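Local coordinates for protein adenosylmethionine-8-amino-7-oxononanoate aminotransferase (Methanocaldococcus jannaschii, PDB 6ZHK) that probably transfers an amino group from S-adenosylmethionine to 8-amino-7-oxononanoate in biotin synthesis, using pyridoxal 5'-phosphate as cofactor, at residues 112-122 and 309-320; 365-373 and 390-398. All blocks are in the same frame, centred on the assembly; numbering follows the deposited sequence. Where two conformers were deposited one is given.

Contact 1. Residues 112-122 and 309-320. With MG (magnesium ion), chain C.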
loop_
_atom_site.group_PDB
_atom_site.type_symbol
_atom_site.label_atom_id
_atom_site.label_comp_id
_atom_site.label_asym_id
_atom_site.label_seq_id
_atom_site.Cartn_x
_atom_site.Cartn_y
_atom_site.Cartn_z
ATOM N N HIS A 112 -5.165 0.315 26.093
ATOM C CA HIS A 112 -4.685 1.673 25.868
ATOM C C HIS A 112 -4.703 1.987 24.368
ATOM O O HIS A 112 -4.448 3.128 24.014
ATOM C CB HIS A 112 -3.274 1.914 26.414
ATOM C CG HIS A 112 -2.257 1.004 25.810
ATOM N ND1 HIS A 112 -2.190 -0.329 26.142
ATOM C CD2 HIS A 112 -1.284 1.220 24.896
ATOM C CE1 HIS A 112 -1.236 -0.913 25.440
ATOM N NE2 HIS A 112 -0.661 0.012 24.665
ATOM N N LEU A 113 -4.987 0.978 23.539
ATOM C CA LEU A 113 -5.017 1.246 22.090
ATOM C C LEU A 113 -6.476 1.358 21.664
ATOM O O LEU A 113 -7.247 0.370 21.662
ATOM C CB LEU A 113 -4.292 0.137 21.316
ATOM C CG LEU A 113 -2.811 -0.087 21.669
ATOM C CD1 LEU A 113 -2.250 -1.392 21.096
ATOM C CD2 LEU A 113 -1.945 1.073 21.164
ATOM N N THR A 114 -6.827 2.604 21.294
ATOM C CA THR A 114 -8.199 3.071 21.248
ATOM C C THR A 114 -8.534 3.715 19.907
ATOM O O THR A 114 -9.673 4.164 19.713
ATOM C CB THR A 114 -8.424 4.113 22.351
ATOM O OG1 THR A 114 -7.347 5.041 22.281
ATOM C CG2 THR A 114 -8.420 3.492 23.736
ATOM N N LYS A 115 -7.561 3.841 19.010
ATOM C CA LYS A 115 -7.869 4.544 17.750
ATOM C C LYS A 115 -7.294 3.726 16.598
ATOM O O LYS A 115 -6.275 3.058 16.793
ATOM C CB LYS A 115 -7.219 5.925 17.734
ATOM C CG LYS A 115 -7.846 6.910 18.756
ATOM C CD LYS A 115 -9.272 7.251 18.379
ATOM C CE LYS A 115 -9.918 8.286 19.288
ATOM N NZ LYS A 115 -10.504 7.636 20.483
ATOM N N VAL A 116 -7.938 3.791 15.427
ATOM C CA VAL A 116 -7.603 2.907 14.309
ATOM C C VAL A 116 -7.437 3.785 13.066
ATOM O O VAL A 116 -8.365 4.533 12.752
ATOM C CB VAL A 116 -8.738 1.864 14.041
ATOM C CG1 VAL A 116 -8.514 1.150 12.708
ATOM C CG2 VAL A 116 -8.782 0.855 15.163
ATOM N N PHE A 117 -6.263 3.710 12.417
ATOM C CA PHE A 117 -6.053 4.385 11.147
ATOM C C PHE A 117 -5.768 3.276 10.136
ATOM O O PHE A 117 -4.765 2.563 10.260
ATOM C CB PHE A 117 -4.818 5.312 11.263
ATOM C CG PHE A 117 -4.719 6.271 10.114
ATOM C CD1 PHE A 117 -4.355 5.834 8.844
ATOM C CD2 PHE A 117 -5.049 7.599 10.312
ATOM C CE1 PHE A 117 -4.367 6.721 7.758
ATOM C CE2 PHE A 117 -5.024 8.498 9.248
ATOM C CZ PHE A 117 -4.736 8.045 7.977
ATOM N N TYR A 118 -6.579 3.182 9.068
ATOM C CA TYR A 118 -6.473 2.059 8.153
ATOM C C TYR A 118 -5.543 2.367 6.985
ATOM O O TYR A 118 -5.392 3.507 6.592
ATOM C CB TYR A 118 -7.826 1.808 7.479
ATOM C CG TYR A 118 -8.873 1.198 8.418
ATOM C CD1 TYR A 118 -8.723 -0.106 8.878
ATOM C CD2 TYR A 118 -10.022 1.910 8.789
ATOM C CE1 TYR A 118 -9.703 -0.684 9.693
ATOM C CE2 TYR A 118 -11.008 1.343 9.579
ATOM C CZ TYR A 118 -10.825 0.057 10.058
ATOM O OH TYR A 118 -11.766 -0.561 10.832
ATOM N N SER A 119 -4.967 1.305 6.408
ATOM C CA SER A 119 -4.191 1.371 5.180
ATOM C C SER A 119 -4.279 -0.011 4.526
ATOM O O SER A 119 -5.068 -0.854 4.976
ATOM C CB SER A 119 -2.746 1.786 5.437
ATOM O OG SER A 119 -2.074 0.889 6.302
ATOM N N GLU A 120 -3.474 -0.254 3.487
ATOM C CA GLU A 120 -3.594 -1.495 2.734
ATOM C C GLU A 120 -2.517 -2.509 3.093
ATOM O O GLU A 120 -2.832 -3.673 3.148
ATOM C CB GLU A 120 -3.558 -1.249 1.225
ATOM C CG GLU A 120 -4.871 -0.681 0.724
ATOM C CD GLU A 120 -5.158 0.748 1.140
ATOM O OE1 GLU A 120 -4.265 1.627 0.901
ATOM O OE2 GLU A 120 -6.234 0.954 1.775
ATOM N N ASP A 121 -1.280 -2.076 3.397
ATOM C CA ASP A 121 -0.159 -3.010 3.534
ATOM C C ASP A 121 0.564 -2.673 4.836
ATOM O O ASP A 121 0.546 -1.509 5.250
ATOM C CB ASP A 121 0.862 -2.847 2.394
ATOM C CG ASP A 121 0.235 -3.214 1.059
ATOM O OD1 ASP A 121 -0.633 -4.120 1.052
ATOM O OD2 ASP A 121 0.603 -2.597 0.013
ATOM N N GLY A 122 1.213 -3.684 5.430
ATOM C CA GLY A 122 1.951 -3.507 6.676
ATOM C C GLY A 122 3.061 -2.450 6.533
ATOM O O GLY A 122 3.324 -1.704 7.485
ATOM N N PRO A 309 -5.654 -7.295 1.019
ATOM C CA PRO A 309 -4.700 -6.376 1.641
ATOM C C PRO A 309 -5.414 -5.363 2.522
ATOM O O PRO A 309 -5.779 -4.279 2.084
ATOM C CB PRO A 309 -4.011 -5.724 0.429
ATOM C CG PRO A 309 -5.067 -5.661 -0.580
ATOM C CD PRO A 309 -5.839 -6.969 -0.418
ATOM N N LEU A 310 -5.435 -5.666 3.820
ATOM C CA LEU A 310 -5.775 -4.623 4.783
ATOM C C LEU A 310 -4.676 -4.468 5.830
ATOM O O LEU A 310 -4.089 -5.453 6.265
ATOM C CB LEU A 310 -7.111 -4.952 5.456
ATOM C CG LEU A 310 -7.658 -3.848 6.370
ATOM C CD1 LEU A 310 -7.944 -2.585 5.546
ATOM C CD2 LEU A 310 -8.949 -4.344 7.025
ATOM N N ALA A 311 -4.401 -3.221 6.216
ATOM C CA ALA A 311 -3.541 -3.021 7.362
ATOM C C ALA A 311 -4.151 -1.958 8.275
ATOM O O ALA A 311 -5.107 -1.271 7.906
ATOM C CB ALA A 311 -2.159 -2.709 6.906
ATOM N N ALA A 312 -3.658 -1.898 9.520
ATOM C CA ALA A 312 -4.129 -0.876 10.461
ATOM C C ALA A 312 -2.994 -0.410 11.366
ATOM O O ALA A 312 -2.088 -1.193 11.721
ATOM C CB ALA A 312 -5.224 -1.502 11.320
ATOM N N THR A 313 -3.031 0.876 11.734
ATOM C CA THR A 313 -2.109 1.380 12.737
ATOM C C THR A 313 -2.965 1.846 13.914
ATOM O O THR A 313 -3.801 2.720 13.770
ATOM C CB THR A 313 -1.344 2.588 12.148
ATOM O OG1 THR A 313 -0.737 2.164 10.914
ATOM C CG2 THR A 313 -0.308 3.125 13.111
ATOM N N LEU A 314 -2.793 1.219 15.067
ATOM C CA LEU A 314 -3.588 1.593 16.216
ATOM C C LEU A 314 -2.728 2.442 17.174
ATOM O O LEU A 314 -1.557 2.136 17.383
ATOM C CB LEU A 314 -4.007 0.284 16.925
ATOM C CG LEU A 314 -5.337 -0.259 16.444
ATOM C CD1 LEU A 314 -5.271 -0.792 15.001
ATOM C CD2 LEU A 314 -5.990 -1.192 17.462
ATOM N N THR A 315 -3.333 3.462 17.806
ATOM C CA THR A 315 -2.605 4.355 18.707
ATOM C C THR A 315 -3.446 4.623 19.975
ATOM O O THR A 315 -4.635 4.245 20.062
ATOM C CB THR A 315 -2.263 5.714 18.060
ATOM O OG1 THR A 315 -3.459 6.488 18.041
ATOM C CG2 THR A 315 -1.856 5.619 16.604
ATOM N N THR A 316 -2.777 5.257 20.933
ATOM C CA THR A 316 -3.318 5.754 22.185
ATOM C C THR A 316 -4.075 7.038 21.896
ATOM O O THR A 316 -3.876 7.633 20.840
ATOM C CB THR A 316 -2.197 6.038 23.184
ATOM O OG1 THR A 316 -1.381 7.051 22.572
ATOM C CG2 THR A 316 -1.410 4.782 23.496
ATOM N N ASP A 317 -4.981 7.417 22.803
ATOM C CA ASP A 317 -5.629 8.708 22.626
ATOM C C ASP A 317 -4.606 9.841 22.774
ATOM O O ASP A 317 -4.812 10.933 22.214
ATOM C CB ASP A 317 -6.749 8.929 23.652
ATOM C CG ASP A 317 -8.025 8.160 23.321
ATOM O OD1 ASP A 317 -8.155 7.626 22.201
ATOM O OD2 ASP A 317 -8.889 8.150 24.204
ATOM N N GLU A 318 -3.547 9.581 23.559
ATOM C CA GLU A 318 -2.543 10.616 23.796
ATOM C C GLU A 318 -1.952 11.061 22.448
ATOM O O GLU A 318 -1.838 12.241 22.151
ATOM C CB GLU A 318 -1.476 10.118 24.777
ATOM C CG GLU A 318 -0.204 10.978 24.845
ATOM C CD GLU A 318 -0.223 12.446 25.297
ATOM O OE1 GLU A 318 -1.226 12.846 25.975
ATOM O OE2 GLU A 318 0.768 13.230 24.965
ATOM N N ILE A 319 -1.654 10.090 21.607
ATOM C CA ILE A 319 -1.061 10.432 20.323
ATOM C C ILE A 319 -2.089 11.144 19.447
ATOM O O ILE A 319 -1.796 12.193 18.882
ATOM C CB ILE A 319 -0.462 9.186 19.661
ATOM C CG1 ILE A 319 0.787 8.716 20.427
ATOM C CG2 ILE A 319 -0.210 9.413 18.142
ATOM C CD1 ILE A 319 1.902 9.715 20.567
ATOM N N TYR A 320 -3.283 10.554 19.336
ATOM C CA TYR A 320 -4.347 11.061 18.501
ATOM C C TYR A 320 -4.670 12.521 18.886
ATOM O O TYR A 320 -4.941 13.383 18.047
ATOM C CB TYR A 320 -5.550 10.124 18.702
ATOM C CG TYR A 320 -6.899 10.557 18.166
ATOM C CD1 TYR A 320 -7.720 11.436 18.878
ATOM C CD2 TYR A 320 -7.401 10.016 16.973
ATOM C CE1 TYR A 320 -8.982 11.801 18.395
ATOM C CE2 TYR A 320 -8.671 10.335 16.504
ATOM C CZ TYR A 320 -9.461 11.227 17.223
ATOM O OH TYR A 320 -10.715 11.493 16.795
HETATM MG MG MG C . -7.636 -1.684 22.353
HETATM O O HOH W 1 -5.417 5.722 25.056
HETATM O O HOH W 2 -2.517 1.816 8.818
HETATM O O HOH W 3 -1.984 -6.068 4.389
HETATM O O HOH W 4 -9.024 -0.857 23.731
#
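Lys115 crosses the ring of Tyr320 at about a right angle; in one of its two modelled conformers, CE of Lys115 sits over the ring centre, 3.5 Å from the centroid of Tyr320. Bends at chi2 (-67°) and chi4 (-85°) lay the Lys115 chain on that face and turn NZ to Asp317 OD1, 2.9 Å away, in a salt bridge; NZ also bonds Glu19 O of the second subunit. Thr114 OG1 donates to the same Asp317 OD1 over 2.7 Å from the opposite face of the carboxylate, gripping one oxygen from both sides. Thr315 O accepts from Thr114 N (3.0 Å) and Lys115 N (3.1 Å), the evidence for a classic beta bulge. Further along the antiparallel pair, Val116 CG2 lies beside Leu314 CG at 3.8 Å. Leu113 O binds magnesium at 2.2 Å, with Val106 O, Thr109 OG1, Pro110 O and a water. Strand 115-119 leads into helix 122-140, whose first residue, Gly122, probably binds pyridoxal 5'-phosphate. This strand is outermost in its sheet within the chain, and 311-315 bonds onward to 296-299; helix 96-108 packs on Val116 and Tyr118, while helix 122-140 covers Phe117 and Thr315.

Contact 2. Residues 365-373 and 390-398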
loop_
_atom_site.group_PDB
_atom_site.type_symbol
_atom_site.label_atom_id
_atom_site.label_comp_id
_atom_site.label_asym_id
_atom_site.label_seq_id
_atom_site.Cartn_x
_atom_site.Cartn_y
_atom_site.Cartn_z
ATOM N N ILE A 365 -5.538 -23.759 19.093
ATOM C CA ILE A 365 -4.268 -24.034 18.436
ATOM C C ILE A 365 -3.204 -24.490 19.434
ATOM O O ILE A 365 -2.147 -24.936 19.017
ATOM C CB ILE A 365 -3.720 -22.874 17.564
ATOM C CG1 ILE A 365 -3.285 -21.670 18.422
ATOM C CG2 ILE A 365 -4.715 -22.480 16.468
ATOM C CD1 ILE A 365 -2.906 -20.423 17.598
ATOM N N GLN A 366 -3.451 -24.373 20.732
ATOM C CA GLN A 366 -2.395 -24.658 21.691
ATOM C C GLN A 366 -1.891 -26.101 21.559
ATOM O O GLN A 366 -0.692 -26.313 21.492
ATOM C CB GLN A 366 -2.769 -24.338 23.156
ATOM C CG GLN A 366 -2.992 -22.851 23.492
ATOM C CD GLN A 366 -1.967 -21.847 23.003
ATOM O OE1 GLN A 366 -0.764 -21.956 23.261
ATOM N NE2 GLN A 366 -2.435 -20.890 22.221
ATOM N N PRO A 367 -2.703 -27.172 21.592
ATOM C CA PRO A 367 -2.104 -28.506 21.418
ATOM C C PRO A 367 -1.445 -28.697 20.053
ATOM O O PRO A 367 -0.545 -29.519 19.908
ATOM C CB PRO A 367 -3.305 -29.461 21.549
ATOM C CG PRO A 367 -4.563 -28.603 21.428
ATOM C CD PRO A 367 -4.168 -27.198 21.841
ATOM N N LYS A 368 -1.884 -27.943 19.025
ATOM C CA LYS A 368 -1.263 -28.126 17.720
ATOM C C LYS A 368 0.138 -27.527 17.685
ATOM O O LYS A 368 1.063 -28.088 17.080
ATOM C CB LYS A 368 -2.151 -27.540 16.604
ATOM C CG LYS A 368 -3.592 -28.055 16.596
ATOM C CD LYS A 368 -4.159 -27.895 15.185
ATOM C CE LYS A 368 -4.719 -26.503 14.968
ATOM N NZ LYS A 368 -5.445 -26.396 13.669
ATOM N N ILE A 369 0.297 -26.364 18.334
ATOM C CA ILE A 369 1.649 -25.802 18.429
ATOM C C ILE A 369 2.576 -26.724 19.229
ATOM O O ILE A 369 3.751 -26.903 18.891
ATOM C CB ILE A 369 1.569 -24.388 19.052
ATOM C CG1 ILE A 369 0.953 -23.401 18.054
ATOM C CG2 ILE A 369 2.921 -23.900 19.557
ATOM C CD1 ILE A 369 0.423 -22.130 18.703
ATOM N N LYS A 370 2.069 -27.247 20.360
ATOM C CA LYS A 370 2.861 -28.159 21.177
ATOM C C LYS A 370 3.285 -29.378 20.349
ATOM O O LYS A 370 4.438 -29.794 20.380
ATOM C CB LYS A 370 2.021 -28.603 22.379
ATOM C CG LYS A 370 2.526 -28.241 23.771
ATOM C CD LYS A 370 1.355 -27.858 24.667
ATOM C CE LYS A 370 1.753 -27.005 25.844
ATOM N NZ LYS A 370 0.671 -26.035 26.123
ATOM N N LEU A 371 2.358 -29.926 19.559
ATOM C CA LEU A 371 2.675 -31.043 18.672
ATOM C C LEU A 371 3.726 -30.659 17.626
ATOM O O LEU A 371 4.661 -31.416 17.352
ATOM C CB LEU A 371 1.384 -31.589 18.046
ATOM C CG LEU A 371 1.600 -32.669 16.963
ATOM C CD1 LEU A 371 2.172 -33.976 17.547
ATOM C CD2 LEU A 371 0.353 -32.926 16.129
ATOM N N PHE A 372 3.549 -29.486 16.994
ATOM C CA PHE A 372 4.507 -28.975 16.023
ATOM C C PHE A 372 5.929 -28.915 16.617
ATOM O O PHE A 372 6.888 -29.368 16.002
ATOM C CB PHE A 372 4.043 -27.563 15.590
ATOM C CG PHE A 372 4.792 -26.915 14.453
ATOM C CD1 PHE A 372 5.270 -27.685 13.408
ATOM C CD2 PHE A 372 5.004 -25.541 14.411
ATOM C CE1 PHE A 372 5.879 -27.102 12.303
ATOM C CE2 PHE A 372 5.677 -24.945 13.336
ATOM C CZ PHE A 372 6.110 -25.730 12.284
ATOM N N HIS A 373 6.073 -28.346 17.815
ATOM C CA HIS A 373 7.415 -28.172 18.361
ATOM C C HIS A 373 8.026 -29.535 18.686
ATOM O O HIS A 373 9.241 -29.708 18.537
ATOM C CB HIS A 373 7.432 -27.191 19.570
ATOM C CG HIS A 373 7.045 -25.788 19.207
ATOM N ND1 HIS A 373 6.809 -24.809 20.154
ATOM C CD2 HIS A 373 6.829 -25.205 17.999
ATOM C CE1 HIS A 373 6.472 -23.666 19.547
ATOM N NE2 HIS A 373 6.498 -23.870 18.213
ATOM N N GLY A 390 11.973 -20.405 17.055
ATOM C CA GLY A 390 10.802 -19.654 16.640
ATOM C C GLY A 390 9.850 -19.441 17.804
ATOM O O GLY A 390 10.193 -19.763 18.945
ATOM N N ARG A 391 8.634 -18.988 17.503
ATOM C CA ARG A 391 7.578 -18.885 18.498
ATOM C C ARG A 391 6.270 -19.352 17.865
ATOM O O ARG A 391 5.927 -18.915 16.764
ATOM C CB ARG A 391 7.317 -17.431 18.906
ATOM C CG ARG A 391 8.444 -16.715 19.626
ATOM C CD ARG A 391 7.867 -15.381 20.155
ATOM N NE ARG A 391 8.857 -14.684 20.960
ATOM C CZ ARG A 391 9.065 -14.966 22.240
ATOM N NH1 ARG A 391 8.296 -15.850 22.857
ATOM N NH2 ARG A 391 9.969 -14.270 22.914
ATOM N N GLY A 392 5.585 -20.282 18.522
ATOM C CA GLY A 392 4.310 -20.820 18.021
ATOM C C GLY A 392 4.448 -21.419 16.614
ATOM O O GLY A 392 5.306 -22.284 16.378
ATOM N N PHE A 393 3.663 -20.875 15.664
ATOM C CA PHE A 393 3.699 -21.314 14.274
ATOM C C PHE A 393 4.626 -20.441 13.411
ATOM O O PHE A 393 4.353 -20.268 12.223
ATOM C CB PHE A 393 2.267 -21.245 13.697
ATOM C CG PHE A 393 1.303 -22.335 14.067
ATOM C CD1 PHE A 393 1.717 -23.666 14.080
ATOM C CD2 PHE A 393 -0.005 -22.014 14.460
ATOM C CE1 PHE A 393 0.826 -24.687 14.419
ATOM C CE2 PHE A 393 -0.893 -23.032 14.783
ATOM C CZ PHE A 393 -0.478 -24.355 14.754
ATOM N N MET A 394 5.650 -19.795 14.007
ATOM C CA MET A 394 6.619 -19.092 13.189
ATOM C C MET A 394 7.981 -19.674 13.556
ATOM O O MET A 394 8.527 -19.411 14.631
ATOM C CB MET A 394 6.619 -17.597 13.545
ATOM C CG MET A 394 5.262 -16.976 13.343
ATOM S SD MET A 394 5.212 -15.195 13.739
ATOM C CE MET A 394 5.656 -14.562 12.124
ATOM N N VAL A 395 8.538 -20.468 12.651
ATOM C CA VAL A 395 9.693 -21.298 12.962
ATOM C C VAL A 395 10.715 -21.127 11.860
ATOM O O VAL A 395 10.367 -21.038 10.679
ATOM C CB VAL A 395 9.268 -22.777 13.163
ATOM C CG1 VAL A 395 10.449 -23.753 13.077
ATOM C CG2 VAL A 395 8.551 -22.950 14.481
ATOM N N GLY A 396 11.990 -21.062 12.238
ATOM C CA GLY A 396 13.033 -21.153 11.226
ATOM C C GLY A 396 13.940 -22.355 11.494
ATOM O O GLY A 396 14.155 -22.735 12.671
ATOM N N ILE A 397 14.425 -22.957 10.398
ATOM C CA ILE A 397 15.405 -24.044 10.498
ATOM C C ILE A 397 16.618 -23.640 9.688
ATOM O O ILE A 397 16.554 -23.572 8.453
ATOM C CB ILE A 397 14.853 -25.420 10.047
ATOM C CG1 ILE A 397 13.614 -25.784 10.837
ATOM C CG2 ILE A 397 15.928 -26.521 10.118
ATOM C CD1 ILE A 397 12.346 -25.253 10.201
ATOM N N GLU A 398 17.692 -23.325 10.428
ATOM C CA GLU A 398 18.878 -22.685 9.886
ATOM C C GLU A 398 19.860 -23.748 9.388
ATOM O O GLU A 398 20.344 -24.559 10.178
ATOM C CB GLU A 398 19.567 -21.748 10.894
ATOM C CG GLU A 398 20.719 -21.026 10.214
ATOM C CD GLU A 398 21.277 -19.750 10.837
ATOM O OE1 GLU A 398 21.110 -19.540 12.054
ATOM O OE2 GLU A 398 21.912 -18.977 10.087
#
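The tight beta hairpin formed by strands 385-391 and 394-399, part of a three-stranded antiparallel sheet, presents its type II' turn, Arg391 to Met394, to helix 366-376. The turn is closed by two backbone bonds, Arg391 N to Met394 O and Met394 N to Arg391 O, each 2.9 Å. Gly392 occupies the second turn position with a positive phi, which favours glycine, and its bare CA lies 3.7 Å from Ile369 CG2.

Phe393 carries most of the apolar contact. Although its CB does not point at the helix, a chi1 of -77° puts CG opposite the carbonyl carbon and swings the ring against Ile369. Ile369 CG1 sits over the centre of one face, 3.7 Å from the centroid of Phe393 and close to the ring normal, a CH-pi contact. Lys368 CB comes to the ring edge, 4.0 Å from Phe393 CZ, while the far end of Lys368 leaves to bond Ile445 O and Leu443 O. Phe372 CD2 approaches Phe393 CD1 at 3.8 Å with the two ring planes inclined at 47°, and Phe372 CE2 meets Val395 CG2 at 3.7 Å, the two side chains running antiparallel alongside one another. Cys454 of helix 447-463 and Leu439 of strand 436-439 also touch Phe372, so its ring packs against that helix and the sheet's third strand.

The one direct hydrogen bond between residues 365-373 and 390-398 runs from His373 NE2 to Gly392 O, 2.7 Å long with an N-H...O angle of 155°. The carbonyl oxygen lies near the imidazole plane, which helps to set the ring's rotation. As donor, NE2 must carry a proton. A peptide carbonyl at the bend of the turn is thereby satisfied by a helix side chain, a directional polar tie beside packing that is otherwise apolar.

Overall arrangement
After the N-terminal helices and the small strands at 38-57, the chain lays down residues 112-122 and returns at 309-320, so contact 1 closes a long excursion of 186 residues that supplies the other five strands of the seven-stranded sheet. Contact 2 opens only after contact 1 has closed, and joins 365-373 to 390-398 across 16 intervening residues. The two loops are in series, neither nesting nor crossing. Their centres lie about 28 Å apart on opposite sides of the chain's centre, and their nearest atoms stay about 13 Å apart. Contact 1 builds one end of the large mixed sheet beside the second subunit; contact 2 fastens a helix to the small C-terminal antiparallel sheet, within a single subunit.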